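Side-chain contact in VP5 (Halorubrum pleomorphic virus 6, PDB 6QGL), which is an envelope protein of an archaeal virus and probably drives fusion of the viral membrane with that of the host cell: residues K121-T126 with Q225-S230. Sequence-based numbering, arbitrary orientation.
Sequences KSWNET and QYMKFS
Thr126 lays its methyl group against two neighbours at once, the flank of Met227 and the CE2 side of the Tyr226 ring. CG2 of Thr126 lies 3.8 Å from CG of Met227 and 3.9 Å from CE2 of Tyr226, approaching the ring obliquely. The threonine's torsion divides its two branches: CG2, anti to the backbone N, faces the strand end, whereas OG1 turns back along its own helix and bonds to O of Ser122 at 2.7 Å. That carbonyl also accepts the backbone N of Thr126, the two donors arriving from opposite faces of its plane, and OG1 also hydrogen-bonds to ND2 of Asn61 on helix 43-66. The case illustrates how a helical threonine can spend its hydroxyl on the carbonyl four residues back and offer its methyl to a neighbouring element: here helix 97-140 meets the place where the hairpin 219-221/224-226 gives way to helix 229-257, with Lys228 at the N-cap position. Met227 makes that turn from strand to helix with its backbone in the left-handed helical region (phi/psi 61°/29°). Its CG sits 3.9 Å above one face of the Tyr226 ring, displaced toward the rim, and a bend at chi3 (73°) places CE 4.3 Å from CH2 of Trp123. The indole itself is anchored through NE1 to the carbonyl of Leu184 and meets Trp232 edge-to-face. At the far end of the tyrosine, a water-mediated link complements the apolar touches: water 1, in the plane of the ring, accepts from OH of Tyr226 at 3.0 Å and donates to O of Thr126 at 2.9 Å.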
loop_
_atom_site.group_PDB
_atom_site.type_symbol
_atom_site.label_atom_id
_atom_site.label_comp_id
_atom_site.label_asym_id
_atom_site.label_seq_id
_atom_site.Cartn_x
_atom_site.Cartn_y
_atom_site.Cartn_z
ATOM N N LYS A 121 14.910 -1.922 1.969
ATOM C CA LYS A 121 15.202 -0.519 1.664
ATOM C C LYS A 121 14.166 0.398 2.314
ATOM O O LYS A 121 14.552 1.418 2.883
ATOM C CB LYS A 121 15.268 -0.270 0.148
ATOM C CG LYS A 121 16.689 -0.132 -0.389
ATOM C CD LYS A 121 16.788 -0.340 -1.900
ATOM C CE LYS A 121 16.325 0.820 -2.753
ATOM N NZ LYS A 121 16.148 0.410 -4.172
ATOM N N SER A 122 12.864 0.019 2.261
ATOM C CA SER A 122 11.778 0.805 2.858
ATOM C C SER A 122 11.825 0.795 4.389
ATOM O O SER A 122 11.465 1.802 5.004
ATOM C CB SER A 122 10.412 0.377 2.326
ATOM O OG SER A 122 9.914 -0.785 2.965
ATOM N N TRP A 123 12.299 -0.319 5.001
ATOM C CA TRP A 123 12.477 -0.424 6.453
ATOM C C TRP A 123 13.595 0.534 6.854
ATOM O O TRP A 123 13.412 1.336 7.767
ATOM C CB TRP A 123 12.823 -1.865 6.887
ATOM C CG TRP A 123 13.412 -1.954 8.269
ATOM C CD1 TRP A 123 14.735 -2.044 8.593
ATOM C CD2 TRP A 123 12.699 -1.874 9.510
ATOM N NE1 TRP A 123 14.889 -2.047 9.959
ATOM C CE2 TRP A 123 13.655 -1.970 10.548
ATOM C CE3 TRP A 123 11.339 -1.767 9.848
ATOM C CZ2 TRP A 123 13.297 -1.939 11.900
ATOM C CZ3 TRP A 123 10.987 -1.745 11.187
ATOM C CH2 TRP A 123 11.959 -1.818 12.195
ATOM N N ASN A 124 14.740 0.461 6.141
ATOM C CA ASN A 124 15.913 1.304 6.354
ATOM C C ASN A 124 15.566 2.778 6.317
ATOM O O ASN A 124 16.021 3.517 7.188
ATOM C CB ASN A 124 17.008 0.977 5.340
ATOM C CG ASN A 124 17.740 -0.319 5.627
ATOM O OD1 ASN A 124 17.508 -1.010 6.632
ATOM N ND2 ASN A 124 18.660 -0.671 4.749
ATOM N N GLU A 125 14.720 3.199 5.353
ATOM C CA GLU A 125 14.280 4.591 5.240
ATOM C C GLU A 125 13.405 5.012 6.429
ATOM O O GLU A 125 13.583 6.118 6.941
ATOM C CB GLU A 125 13.574 4.848 3.898
ATOM C CG GLU A 125 13.396 6.323 3.559
ATOM C CD GLU A 125 14.632 7.201 3.644
ATOM O OE1 GLU A 125 15.672 6.832 3.049
ATOM O OE2 GLU A 125 14.558 8.261 4.306
ATOM N N THR A 126 12.485 4.126 6.879
ATOM C CA THR A 126 11.590 4.376 8.019
ATOM C C THR A 126 12.432 4.658 9.271
ATOM O O THR A 126 12.216 5.645 9.977
ATOM C CB THR A 126 10.657 3.155 8.241
ATOM O OG1 THR A 126 9.971 2.837 7.028
ATOM C CG2 THR A 126 9.653 3.374 9.368
ATOM N N GLN A 225 0.755 4.112 16.177
ATOM C CA GLN A 225 1.688 3.005 16.373
ATOM C C GLN A 225 2.241 2.614 15.012
ATOM O O GLN A 225 1.468 2.308 14.106
ATOM C CB GLN A 225 0.999 1.791 17.026
ATOM C CG GLN A 225 0.552 2.005 18.470
ATOM C CD GLN A 225 -0.219 0.844 19.071
ATOM O OE1 GLN A 225 -0.611 0.882 20.238
ATOM N NE2 GLN A 225 -0.465 -0.215 18.307
ATOM N N TYR A 226 3.569 2.653 14.850
ATOM C CA TYR A 226 4.225 2.269 13.600
ATOM C C TYR A 226 5.522 1.522 13.897
ATOM O O TYR A 226 5.829 1.319 15.072
ATOM C CB TYR A 226 4.384 3.471 12.633
ATOM C CG TYR A 226 5.596 4.356 12.839
ATOM C CD1 TYR A 226 5.786 5.057 14.028
ATOM C CD2 TYR A 226 6.499 4.581 11.801
ATOM C CE1 TYR A 226 6.884 5.896 14.209
ATOM C CE2 TYR A 226 7.593 5.428 11.966
ATOM C CZ TYR A 226 7.781 6.084 13.171
ATOM O OH TYR A 226 8.862 6.920 13.331
ATOM N N MET A 227 6.246 1.055 12.845
ATOM C CA MET A 227 7.473 0.248 12.949
ATOM C C MET A 227 7.169 -1.065 13.679
ATOM O O MET A 227 8.038 -1.598 14.372
ATOM C CB MET A 227 8.571 0.997 13.717
ATOM C CG MET A 227 9.306 2.022 12.925
ATOM S SD MET A 227 10.323 2.987 14.068
ATOM C CE MET A 227 11.623 1.804 14.446
ATOM N N LYS A 228 5.921 -1.556 13.560
ATOM C CA LYS A 228 5.446 -2.765 14.224
ATOM C C LYS A 228 6.183 -3.990 13.722
ATOM O O LYS A 228 6.135 -4.288 12.526
ATOM C CB LYS A 228 3.933 -2.932 14.013
ATOM C CG LYS A 228 3.064 -2.128 14.969
ATOM C CD LYS A 228 1.649 -2.043 14.460
ATOM C CE LYS A 228 0.632 -1.896 15.555
ATOM N NZ LYS A 228 -0.742 -1.794 14.999
ATOM N N PHE A 229 6.884 -4.691 14.633
ATOM C CA PHE A 229 7.602 -5.911 14.273
ATOM C C PHE A 229 6.630 -6.960 13.743
ATOM O O PHE A 229 6.945 -7.614 12.760
ATOM C CB PHE A 229 8.417 -6.468 15.451
ATOM C CG PHE A 229 9.000 -7.839 15.188
ATOM C CD1 PHE A 229 10.160 -7.985 14.435
ATOM C CD2 PHE A 229 8.370 -8.984 15.664
ATOM C CE1 PHE A 229 10.688 -9.251 14.177
ATOM C CE2 PHE A 229 8.900 -10.251 15.405
ATOM C CZ PHE A 229 10.067 -10.374 14.681
ATOM N N SER A 230 5.454 -7.108 14.382
ATOM C CA SER A 230 4.420 -8.059 13.973
ATOM C C SER A 230 3.969 -7.828 12.520
ATOM O O SER A 230 3.744 -8.800 11.803
ATOM C CB SER A 230 3.230 -8.007 14.927
ATOM O OG SER A 230 2.492 -6.804 14.792
HETATM O O HOH W 1 9.870 7.216 10.507
#